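Local coordinates for phenol hydroxylase component phN (Pseudomonas stutzeri, PDB 3U52), which probably forms the diiron-bearing hydroxylase component of a bacterial phenol hydroxylase, which uses oxygen to add hydroxyl groups to aromatic rings, at residues 395-400 against 404-409; 427-432 against 438-443; 268-273 against 322-327; 318-323 against 432-437. One frame throughout, in Å; residues are numbered along the deposited sequence.

Overall arrangement
The four contacts run from the helical body of the chain into a small zinc-binding unit. Contacts 3 and 4 lie closest, their centres about 8 Å apart, and share helix 321-327; contact 3 sets it against helix 254-283, contact 4 against the start of helix 434-442. Contact 2 uses that last helix too, packing it on strand 427-431, its centre about 12 Å from that of contact 4 and about 17 Å from contact 3's. Along the chain contact 3 closes first, and contact 1 is nested in the long loop that contact 4 closes. Contacts 1, 2 and 4 supply C399, C432 and C436; with C402 they bind one zinc ion, tying CxxC turn to hairpin and helix.

Contact 1. Residues 395-400 against 404-409; sequences LPQLCQ and IPTIFT. With ZN (zinc ion), chain I.
Q397 and C399 grip I404 and T406 across the CxxC turn of a four-cysteine zinc site, where the chain leaves C399, reaches C402 and doubles back. This is the tight end: C399 N donates an almost straight bond (168°) to I404 O at 2.9 Å, and T406 N returns one to Q397 O at 3.0 Å. Between them L398 and P405 form a single beta bridge, and P405 CA leans on the same Q397 O at 3.1 Å. Extended all the way, with CG anti to its backbone nitrogen (chi1 -176°), the Q397 side chain brings OE1 to T406, whose OG1 donates to it at 2.8 Å, in the carbonyl plane on a lone pair. An alanine at Q397 is likely to leave T406 OG1 without this acceptor and the T406 methyl CG2 less confined. L398 CD2 meets P405 CD at 3.8 Å; looser is the pair P396 and P405, side by side with their CG atoms 4.1 Å apart, next to bound xenon. No side is truly wet, since the touching residues are all buried and another protein chain packs on P396, Q397 and T406. Back at the tight end, C399 SG binds the zinc ion at 2.4 Å.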
# COMPACT_ATOMS: atom_id res chain seq x y z
N LEU A 395 44.35 -18.27 -7.87
CA LEU A 395 43.71 -17.15 -8.55
C LEU A 395 43.71 -17.32 -10.10
O LEU A 395 44.68 -17.83 -10.69
CB LEU A 395 44.39 -15.82 -8.18
CG LEU A 395 44.29 -15.31 -6.73
CD1 LEU A 395 45.15 -14.07 -6.54
CD2 LEU A 395 42.87 -14.96 -6.40
N PRO A 396 42.63 -16.88 -10.77
CA PRO A 396 42.53 -16.99 -12.24
C PRO A 396 43.04 -15.79 -13.03
O PRO A 396 43.12 -14.68 -12.52
CB PRO A 396 41.04 -17.13 -12.44
CG PRO A 396 40.47 -16.21 -11.42
CD PRO A 396 41.36 -16.37 -10.20
N GLN A 397 43.36 -16.03 -14.30
CA GLN A 397 43.56 -14.97 -15.27
C GLN A 397 42.22 -14.26 -15.50
O GLN A 397 41.18 -14.91 -15.64
CB GLN A 397 44.02 -15.60 -16.59
CG GLN A 397 44.36 -14.57 -17.69
CD GLN A 397 44.79 -15.29 -18.95
OE1 GLN A 397 43.97 -15.86 -19.67
NE2 GLN A 397 46.07 -15.27 -19.22
N LEU A 398 42.26 -12.92 -15.53
CA LEU A 398 41.11 -12.09 -15.82
C LEU A 398 41.30 -11.42 -17.18
O LEU A 398 42.45 -11.12 -17.57
CB LEU A 398 40.99 -10.98 -14.74
CG LEU A 398 40.77 -11.41 -13.28
CD1 LEU A 398 40.50 -10.15 -12.45
CD2 LEU A 398 39.62 -12.40 -13.19
N CYS A 399 40.19 -11.18 -17.90
CA CYS A 399 40.24 -10.41 -19.14
C CYS A 399 40.58 -8.95 -18.85
O CYS A 399 39.98 -8.34 -17.98
CB CYS A 399 38.87 -10.44 -19.83
SG CYS A 399 38.78 -9.59 -21.43
N GLN A 400 41.49 -8.38 -19.66
CA GLN A 400 41.91 -6.99 -19.48
C GLN A 400 40.71 -5.99 -19.67
O GLN A 400 40.75 -4.85 -19.17
CB GLN A 400 43.03 -6.65 -20.49
CG GLN A 400 43.70 -5.22 -20.26
CD GLN A 400 44.39 -5.14 -18.91
OE1 GLN A 400 44.37 -4.09 -18.20
NE2 GLN A 400 45.06 -6.18 -18.57
N ILE A 404 36.13 -10.51 -16.47
CA ILE A 404 35.65 -11.83 -16.06
C ILE A 404 36.91 -12.76 -16.18
O ILE A 404 37.73 -12.56 -17.07
CB ILE A 404 34.51 -12.30 -17.00
CG1 ILE A 404 33.35 -11.30 -16.95
CG2 ILE A 404 33.97 -13.73 -16.59
CD1 ILE A 404 32.14 -11.62 -17.85
N PRO A 405 37.06 -13.76 -15.28
CA PRO A 405 38.09 -14.75 -15.54
C PRO A 405 37.96 -15.27 -16.97
O PRO A 405 36.87 -15.32 -17.51
CB PRO A 405 37.76 -15.87 -14.59
CG PRO A 405 37.05 -15.30 -13.50
CD PRO A 405 36.35 -14.05 -14.03
N THR A 406 39.05 -15.72 -17.56
CA THR A 406 39.01 -16.19 -18.95
C THR A 406 38.49 -17.64 -19.01
O THR A 406 39.24 -18.58 -19.20
CB THR A 406 40.40 -16.02 -19.62
OG1 THR A 406 41.41 -16.48 -18.73
CG2 THR A 406 40.66 -14.56 -19.78
N ILE A 407 37.18 -17.80 -18.88
CA ILE A 407 36.56 -19.13 -18.69
C ILE A 407 35.78 -19.57 -19.95
O ILE A 407 35.23 -20.66 -19.97
CB ILE A 407 35.51 -19.08 -17.54
CG1 ILE A 407 34.49 -17.98 -17.82
CG2 ILE A 407 36.14 -18.77 -16.23
CD1 ILE A 407 33.25 -18.00 -16.91
N PHE A 408 35.67 -18.67 -20.95
CA PHE A 408 34.80 -18.88 -22.09
C PHE A 408 35.50 -19.66 -23.18
O PHE A 408 36.70 -19.55 -23.33
CB PHE A 408 34.36 -17.51 -22.64
CG PHE A 408 33.65 -16.68 -21.63
CD1 PHE A 408 34.23 -15.56 -21.09
CD2 PHE A 408 32.39 -17.06 -21.20
CE1 PHE A 408 33.55 -14.79 -20.10
CE2 PHE A 408 31.69 -16.30 -20.24
CZ PHE A 408 32.29 -15.17 -19.69
N THR A 409 34.73 -20.37 -24.00
CA THR A 409 35.30 -21.27 -25.04
C THR A 409 35.01 -20.87 -26.49
O THR A 409 34.12 -20.06 -26.78
CB THR A 409 34.86 -22.71 -24.77
OG1 THR A 409 33.42 -22.77 -24.67
CG2 THR A 409 35.45 -23.21 -23.46
ZN ZN I . 36.48 -10.02 -21.86

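Contact 2. Residues 427-432 against 438-443; sequences ERYHFC and DIFKHE. With ZN (zinc ion), chain I.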
# COMPACT_ATOMS: atom_id res chain seq x y z
N GLU A 427 54.40 -4.48 -23.36
CA GLU A 427 53.72 -5.15 -22.24
C GLU A 427 52.75 -6.18 -22.82
O GLU A 427 52.29 -6.00 -23.91
CB GLU A 427 52.92 -4.13 -21.39
CG GLU A 427 53.81 -3.15 -20.49
CD GLU A 427 54.37 -3.84 -19.25
OE1 GLU A 427 53.76 -4.84 -18.80
OE2 GLU A 427 55.43 -3.41 -18.72
N ARG A 428 52.40 -7.23 -22.10
CA ARG A 428 51.53 -8.27 -22.66
C ARG A 428 50.16 -8.08 -21.99
O ARG A 428 50.11 -7.75 -20.80
CB ARG A 428 52.04 -9.67 -22.36
CG ARG A 428 53.57 -9.91 -22.73
CD ARG A 428 53.89 -11.40 -22.58
NE ARG A 428 55.25 -11.63 -23.04
CZ ARG A 428 55.62 -11.72 -24.32
NH1 ARG A 428 54.75 -11.66 -25.31
NH2 ARG A 428 56.91 -11.90 -24.62
N TYR A 429 49.10 -8.30 -22.74
CA TYR A 429 47.71 -8.15 -22.22
C TYR A 429 46.95 -9.34 -22.72
O TYR A 429 47.25 -9.82 -23.82
CB TYR A 429 47.03 -6.87 -22.69
CG TYR A 429 47.77 -5.66 -22.17
CD1 TYR A 429 47.61 -5.23 -20.86
CD2 TYR A 429 48.70 -5.00 -22.99
CE1 TYR A 429 48.36 -4.12 -20.36
CE2 TYR A 429 49.47 -3.94 -22.51
CZ TYR A 429 49.30 -3.52 -21.19
OH TYR A 429 50.02 -2.43 -20.77
N HIS A 430 45.97 -9.77 -21.93
CA HIS A 430 45.17 -10.97 -22.22
C HIS A 430 43.66 -10.67 -22.19
O HIS A 430 43.18 -9.82 -21.40
CB HIS A 430 45.48 -12.08 -21.21
CG HIS A 430 46.94 -12.43 -21.15
ND1 HIS A 430 47.48 -13.49 -21.84
CD2 HIS A 430 47.99 -11.78 -20.58
CE1 HIS A 430 48.79 -13.52 -21.65
NE2 HIS A 430 49.12 -12.49 -20.89
N PHE A 431 42.92 -11.44 -23.00
CA PHE A 431 41.46 -11.25 -23.22
C PHE A 431 40.73 -12.59 -23.21
O PHE A 431 41.33 -13.63 -23.50
CB PHE A 431 41.23 -10.53 -24.56
CG PHE A 431 42.11 -9.32 -24.71
CD1 PHE A 431 41.81 -8.14 -24.03
CD2 PHE A 431 43.31 -9.41 -25.41
CE1 PHE A 431 42.69 -7.03 -24.10
CE2 PHE A 431 44.19 -8.28 -25.52
CZ PHE A 431 43.89 -7.12 -24.85
N CYS A 432 39.41 -12.56 -22.95
CA CYS A 432 38.59 -13.78 -22.96
C CYS A 432 38.09 -14.15 -24.39
O CYS A 432 37.52 -15.25 -24.57
CB CYS A 432 37.38 -13.55 -22.07
SG CYS A 432 36.30 -12.22 -22.71
N ASP A 438 39.23 -6.68 -29.59
CA ASP A 438 39.00 -5.56 -30.50
C ASP A 438 38.68 -4.25 -29.80
O ASP A 438 39.05 -3.18 -30.28
CB ASP A 438 37.85 -5.86 -31.46
CG ASP A 438 38.25 -6.82 -32.56
OD1 ASP A 438 39.44 -7.27 -32.60
OD2 ASP A 438 37.35 -7.15 -33.36
N ILE A 439 37.98 -4.33 -28.68
CA ILE A 439 37.70 -3.15 -27.88
C ILE A 439 39.06 -2.59 -27.35
O ILE A 439 39.33 -1.37 -27.40
CB ILE A 439 36.75 -3.52 -26.67
CG1 ILE A 439 35.36 -3.86 -27.16
CG2 ILE A 439 36.72 -2.37 -25.62
CD1 ILE A 439 34.49 -4.52 -26.15
N PHE A 440 39.91 -3.47 -26.84
CA PHE A 440 41.20 -3.00 -26.25
C PHE A 440 42.04 -2.33 -27.34
O PHE A 440 42.67 -1.28 -27.11
CB PHE A 440 41.95 -4.16 -25.65
CG PHE A 440 43.31 -3.79 -25.11
CD1 PHE A 440 43.45 -3.47 -23.78
CD2 PHE A 440 44.43 -3.73 -25.95
CE1 PHE A 440 44.70 -3.12 -23.25
CE2 PHE A 440 45.69 -3.39 -25.44
CZ PHE A 440 45.82 -3.06 -24.09
N LYS A 441 42.06 -2.92 -28.52
CA LYS A 441 42.91 -2.43 -29.61
C LYS A 441 42.52 -1.05 -30.09
O LYS A 441 43.39 -0.28 -30.50
CB LYS A 441 42.96 -3.41 -30.79
CG LYS A 441 43.68 -4.70 -30.42
CD LYS A 441 43.90 -5.65 -31.58
CE LYS A 441 42.66 -5.79 -32.43
NZ LYS A 441 42.86 -6.98 -33.34
N HIS A 442 41.22 -0.73 -30.03
CA HIS A 442 40.76 0.60 -30.38
C HIS A 442 41.07 1.70 -29.33
O HIS A 442 41.25 2.87 -29.71
CB HIS A 442 39.28 0.59 -30.82
CG HIS A 442 38.85 1.86 -31.49
ND1 HIS A 442 38.03 2.79 -30.88
CD2 HIS A 442 39.12 2.35 -32.72
CE1 HIS A 442 37.84 3.81 -31.70
NE2 HIS A 442 38.48 3.57 -32.82
N GLU A 443 41.18 1.34 -28.03
CA GLU A 443 41.37 2.30 -26.94
C GLU A 443 42.35 1.75 -25.90
O GLU A 443 42.01 1.66 -24.68
CB GLU A 443 40.03 2.65 -26.25
CG GLU A 443 39.02 3.27 -27.13
CD GLU A 443 37.68 3.51 -26.40
OE1 GLU A 443 37.44 4.72 -26.09
OE2 GLU A 443 36.90 2.52 -26.11
ZN ZN I . 36.48 -10.02 -21.86
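An aromatic cluster of Y429, F431 and F440 fills the angle between strand and helix in the YHS domain; the CxxC turn joins this hairpin and helix at the zinc, in a manner consistent with a treble-clef finger. F440 is the helix's contribution. Its CG stands anti to the backbone nitrogen (chi1 176°), which carries the ring out toward strand 427-431, where it meets the two rings borne on one side of the strand. Its far end, CZ, comes down over one face of Y429, off centre, 3.6 Å from Y429 CD2; these planes are turned 36° apart. Nearer the helix, F431 CZ lies over a face of the F440 ring, 3.4 Å from F440 CG. That second pair is steeper, with planes at 55°, and in both pairs the rings meet obliquely. Packing is closest where F431 CE1 approaches F440 CB at 3.3 Å. Across the two segments the contact is apolar packing, with no hydrogen bond. Y447 of helix 444-447 touches F440 as well, and I422 of the partner strand touches F431. One residue beyond F431 the strand gives way to the metal site, where C432 SG binds the zinc ion at 2.4 Å.

Contact 3. Residues 268-273 against 322-327; sequences RGFRLL and DVANDA
F270 meets A324 in a CH-pi contact: the alanine CB sits over the centre of the phenyl ring, 3.6 Å from its centroid and only 7° off the ring normal. The ring's outer end reaches past the methyl to the helix backbone, F270 CZ lying 3.6 Å from A324 CA. One turn further along, A327 CB comes in near the ring plane, at the edge, 3.9 Å from F270 CZ. The ring therefore seats on two small residues of helix 321-327, which bring nothing bulkier than a methyl to it. With CG anti to the backbone nitrogen (chi1 169°), the phenyl projects from helix 254-283 to helix 321-327. Also against the F270 ring are W267 and W295, both oblique to it, and W295 touches A324 too, so indoles help confine the phenyl. With an alanine here, the A324 methyl would probably lose its aromatic seat and a gap would open between the helices. In the next shell, L272 and L273 of helix 254-283 pack on helix 187-216, which carries the iron ligand E199. The contact is helix-to-helix packing through one large aromatic, consistent with a helix packed against the diiron four-helix bundle of this hydroxylase family.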
# COMPACT_ATOMS: atom_id res chain seq x y z
N ARG A 268 30.40 -5.55 -24.47
CA ARG A 268 30.44 -5.32 -23.02
C ARG A 268 29.12 -5.68 -22.28
O ARG A 268 29.15 -6.23 -21.18
CB ARG A 268 30.85 -3.86 -22.71
CG ARG A 268 32.35 -3.59 -23.01
CD ARG A 268 33.00 -2.65 -21.92
NE ARG A 268 33.11 -3.35 -20.64
CZ ARG A 268 33.95 -3.02 -19.67
NH1 ARG A 268 34.74 -1.98 -19.80
NH2 ARG A 268 33.98 -3.72 -18.54
N GLY A 269 27.98 -5.34 -22.89
CA GLY A 269 26.69 -5.65 -22.32
C GLY A 269 26.48 -7.16 -22.30
O GLY A 269 26.00 -7.71 -21.30
N PHE A 270 26.88 -7.84 -23.37
CA PHE A 270 26.78 -9.31 -23.40
C PHE A 270 27.61 -9.98 -22.24
O PHE A 270 27.16 -10.92 -21.55
CB PHE A 270 27.25 -9.83 -24.79
CG PHE A 270 27.43 -11.31 -24.86
CD1 PHE A 270 26.40 -12.17 -24.54
CD2 PHE A 270 28.65 -11.84 -25.25
CE1 PHE A 270 26.59 -13.58 -24.63
CE2 PHE A 270 28.84 -13.22 -25.35
CZ PHE A 270 27.80 -14.08 -25.03
N ARG A 271 28.84 -9.48 -22.02
CA ARG A 271 29.69 -10.02 -20.95
C ARG A 271 29.07 -9.70 -19.59
O ARG A 271 29.05 -10.54 -18.70
CB ARG A 271 31.15 -9.52 -21.09
CG ARG A 271 31.86 -10.25 -22.26
CD ARG A 271 31.96 -11.74 -21.90
NE ARG A 271 32.97 -12.44 -22.72
CZ ARG A 271 32.76 -13.57 -23.40
NH1 ARG A 271 31.56 -14.15 -23.42
NH2 ARG A 271 33.75 -14.11 -24.07
N LEU A 272 28.55 -8.49 -19.44
CA LEU A 272 27.94 -8.16 -18.15
C LEU A 272 26.74 -9.13 -17.85
O LEU A 272 26.59 -9.64 -16.74
CB LEU A 272 27.47 -6.71 -18.20
CG LEU A 272 26.71 -6.22 -16.97
CD1 LEU A 272 27.54 -6.45 -15.66
CD2 LEU A 272 26.39 -4.80 -17.18
N LEU A 273 25.93 -9.41 -18.86
CA LEU A 273 24.72 -10.26 -18.71
C LEU A 273 24.98 -11.75 -18.46
O LEU A 273 24.07 -12.50 -18.04
CB LEU A 273 23.87 -10.17 -19.98
CG LEU A 273 23.15 -8.86 -20.18
CD1 LEU A 273 22.59 -8.86 -21.63
CD2 LEU A 273 22.04 -8.74 -19.11
N ASP A 322 26.96 -13.30 -33.63
CA ASP A 322 26.94 -14.77 -33.86
C ASP A 322 27.62 -15.61 -32.78
O ASP A 322 27.18 -16.73 -32.48
CB ASP A 322 27.54 -15.18 -35.22
CG ASP A 322 28.99 -14.60 -35.48
OD1 ASP A 322 29.22 -13.32 -35.52
OD2 ASP A 322 29.89 -15.45 -35.74
N VAL A 323 28.72 -15.09 -32.26
CA VAL A 323 29.46 -15.75 -31.19
C VAL A 323 28.55 -15.77 -29.95
O VAL A 323 28.51 -16.76 -29.24
CB VAL A 323 30.81 -15.03 -30.93
CG1 VAL A 323 31.50 -15.62 -29.76
CG2 VAL A 323 31.75 -15.08 -32.15
N ALA A 324 27.85 -14.66 -29.69
CA ALA A 324 26.98 -14.53 -28.50
C ALA A 324 25.75 -15.45 -28.66
O ALA A 324 25.30 -16.11 -27.68
CB ALA A 324 26.57 -13.07 -28.33
N ASN A 325 25.18 -15.49 -29.87
CA ASN A 325 24.01 -16.41 -30.15
C ASN A 325 24.38 -17.85 -29.87
O ASN A 325 23.67 -18.53 -29.15
CB ASN A 325 23.47 -16.26 -31.58
CG ASN A 325 22.95 -14.87 -31.84
OD1 ASN A 325 22.78 -14.08 -30.89
ND2 ASN A 325 22.71 -14.55 -33.11
N ASP A 326 25.53 -18.28 -30.37
CA ASP A 326 26.08 -19.59 -30.07
C ASP A 326 26.45 -19.86 -28.57
O ASP A 326 26.28 -20.96 -28.10
CB ASP A 326 27.31 -19.85 -30.94
CG ASP A 326 27.82 -21.27 -30.79
OD1 ASP A 326 27.21 -22.17 -31.41
OD2 ASP A 326 28.82 -21.50 -30.03
N ALA A 327 26.93 -18.84 -27.83
CA ALA A 327 27.31 -19.04 -26.42
C ALA A 327 26.12 -19.28 -25.50
O ALA A 327 26.28 -19.73 -24.37
CB ALA A 327 28.14 -17.83 -25.87

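Contact 4. Residues 318-323 against 432-437; sequences PKYQDV and CSDGCC. With ZN (zinc ion), chain I.
Y320 lays its ring against the first turn of helix 434-442, meeting G435 and D434. Over one ring face lies G435 N, and Y320 CD1 and CE1 each come within 3.6 Å of G435 CA, so that the ring comes down on the backbone of the glycine. K319 CG covers the opposite face, 3.7 Å above the plane, so the phenol is held between its own neighbour and the helix. D434 meets the far end of the ring with its CB, 3.6 Å from Y320 OH, while its carboxylate turns to a salt bridge with R420 NE. The tyrosine hydroxyl is hydrogen-bonded to D438 OD2, one turn further along the helix, and K319 NZ pairs with that same oxygen. All this happens at the N-terminal end of the helix in the zinc-binding YHS domain, capped by S433, whose OG accepts from C436 N at 3.3 Å with an angle of 167° at the hydrogen. C436 SG, in that same turn, binds the zinc ion at 2.2 Å. On the other side, Y320 takes the third position of the type II turn P318-Q321, the one that calls for positive phi (65° here), and serves as N-cap of helix 321-327. From there CG stands anti to the carbonyl carbon (chi1 -48°), directing the ring at G435.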
# COMPACT_ATOMS: atom_id res chain seq x y z
N PRO A 318 25.49 -5.82 -34.49
CA PRO A 318 26.80 -5.79 -33.81
C PRO A 318 27.77 -6.92 -34.22
O PRO A 318 27.37 -8.07 -34.46
CB PRO A 318 26.45 -5.92 -32.30
CG PRO A 318 25.02 -5.59 -32.23
CD PRO A 318 24.37 -5.91 -33.53
N LYS A 319 29.04 -6.55 -34.30
CA LYS A 319 30.14 -7.50 -34.56
C LYS A 319 30.15 -8.60 -33.48
O LYS A 319 29.94 -8.32 -32.29
CB LYS A 319 31.43 -6.67 -34.56
CG LYS A 319 32.67 -7.34 -35.02
CD LYS A 319 33.75 -6.29 -35.26
CE LYS A 319 34.10 -5.59 -33.97
NZ LYS A 319 35.34 -4.79 -34.09
N TYR A 320 30.40 -9.85 -33.89
CA TYR A 320 30.37 -11.02 -32.99
C TYR A 320 28.99 -11.36 -32.40
O TYR A 320 28.94 -12.16 -31.49
CB TYR A 320 31.42 -10.99 -31.84
CG TYR A 320 32.81 -10.65 -32.33
CD1 TYR A 320 33.42 -9.45 -31.96
CD2 TYR A 320 33.48 -11.49 -33.21
CE1 TYR A 320 34.66 -9.11 -32.48
CE2 TYR A 320 34.72 -11.16 -33.70
CZ TYR A 320 35.30 -9.98 -33.35
OH TYR A 320 36.56 -9.70 -33.87
N GLN A 321 27.88 -10.81 -32.90
CA GLN A 321 26.60 -11.23 -32.32
C GLN A 321 26.41 -12.73 -32.53
O GLN A 321 25.84 -13.37 -31.68
CB GLN A 321 25.39 -10.42 -32.83
CG GLN A 321 24.97 -10.78 -34.23
CD GLN A 321 23.61 -10.25 -34.62
OE1 GLN A 321 22.93 -9.55 -33.86
NE2 GLN A 321 23.20 -10.58 -35.83
N ASP A 322 26.96 -13.30 -33.63
CA ASP A 322 26.94 -14.77 -33.86
C ASP A 322 27.62 -15.61 -32.78
O ASP A 322 27.18 -16.73 -32.48
CB ASP A 322 27.54 -15.18 -35.22
CG ASP A 322 28.99 -14.60 -35.48
OD1 ASP A 322 29.22 -13.32 -35.52
OD2 ASP A 322 29.89 -15.45 -35.74
N VAL A 323 28.72 -15.09 -32.26
CA VAL A 323 29.46 -15.75 -31.19
C VAL A 323 28.55 -15.77 -29.95
O VAL A 323 28.51 -16.76 -29.24
CB VAL A 323 30.81 -15.03 -30.93
CG1 VAL A 323 31.50 -15.62 -29.76
CG2 VAL A 323 31.75 -15.08 -32.15
N CYS A 432 39.41 -12.56 -22.95
CA CYS A 432 38.59 -13.78 -22.96
C CYS A 432 38.09 -14.15 -24.39
O CYS A 432 37.52 -15.25 -24.57
CB CYS A 432 37.38 -13.55 -22.07
SG CYS A 432 36.30 -12.22 -22.71
N SER A 433 38.27 -13.27 -25.36
CA SER A 433 37.63 -13.37 -26.67
C SER A 433 38.16 -12.34 -27.66
O SER A 433 38.83 -11.40 -27.27
CB SER A 433 36.14 -13.07 -26.52
OG SER A 433 36.02 -11.77 -25.92
N ASP A 434 37.79 -12.51 -28.93
CA ASP A 434 38.05 -11.53 -29.98
C ASP A 434 37.28 -10.26 -29.67
O ASP A 434 37.74 -9.19 -30.00
CB ASP A 434 37.62 -12.05 -31.35
CG ASP A 434 38.53 -13.17 -31.87
OD1 ASP A 434 39.77 -13.05 -31.83
OD2 ASP A 434 37.98 -14.18 -32.36
N GLY A 435 36.10 -10.36 -29.08
CA GLY A 435 35.28 -9.16 -28.91
C GLY A 435 35.96 -8.17 -27.98
O GLY A 435 35.99 -6.98 -28.26
N CYS A 436 36.52 -8.68 -26.88
CA CYS A 436 37.24 -7.87 -25.89
C CYS A 436 38.59 -7.43 -26.45
O CYS A 436 39.01 -6.31 -26.26
CB CYS A 436 37.39 -8.65 -24.61
SG CYS A 436 35.86 -8.66 -23.54
N CYS A 437 39.25 -8.30 -27.18
CA CYS A 437 40.49 -7.92 -27.87
C CYS A 437 40.28 -6.70 -28.77
O CYS A 437 41.07 -5.76 -28.71
CB CYS A 437 41.08 -9.14 -28.64
SG CYS A 437 42.78 -8.78 -29.23
ZN ZN I . 36.48 -10.02 -21.86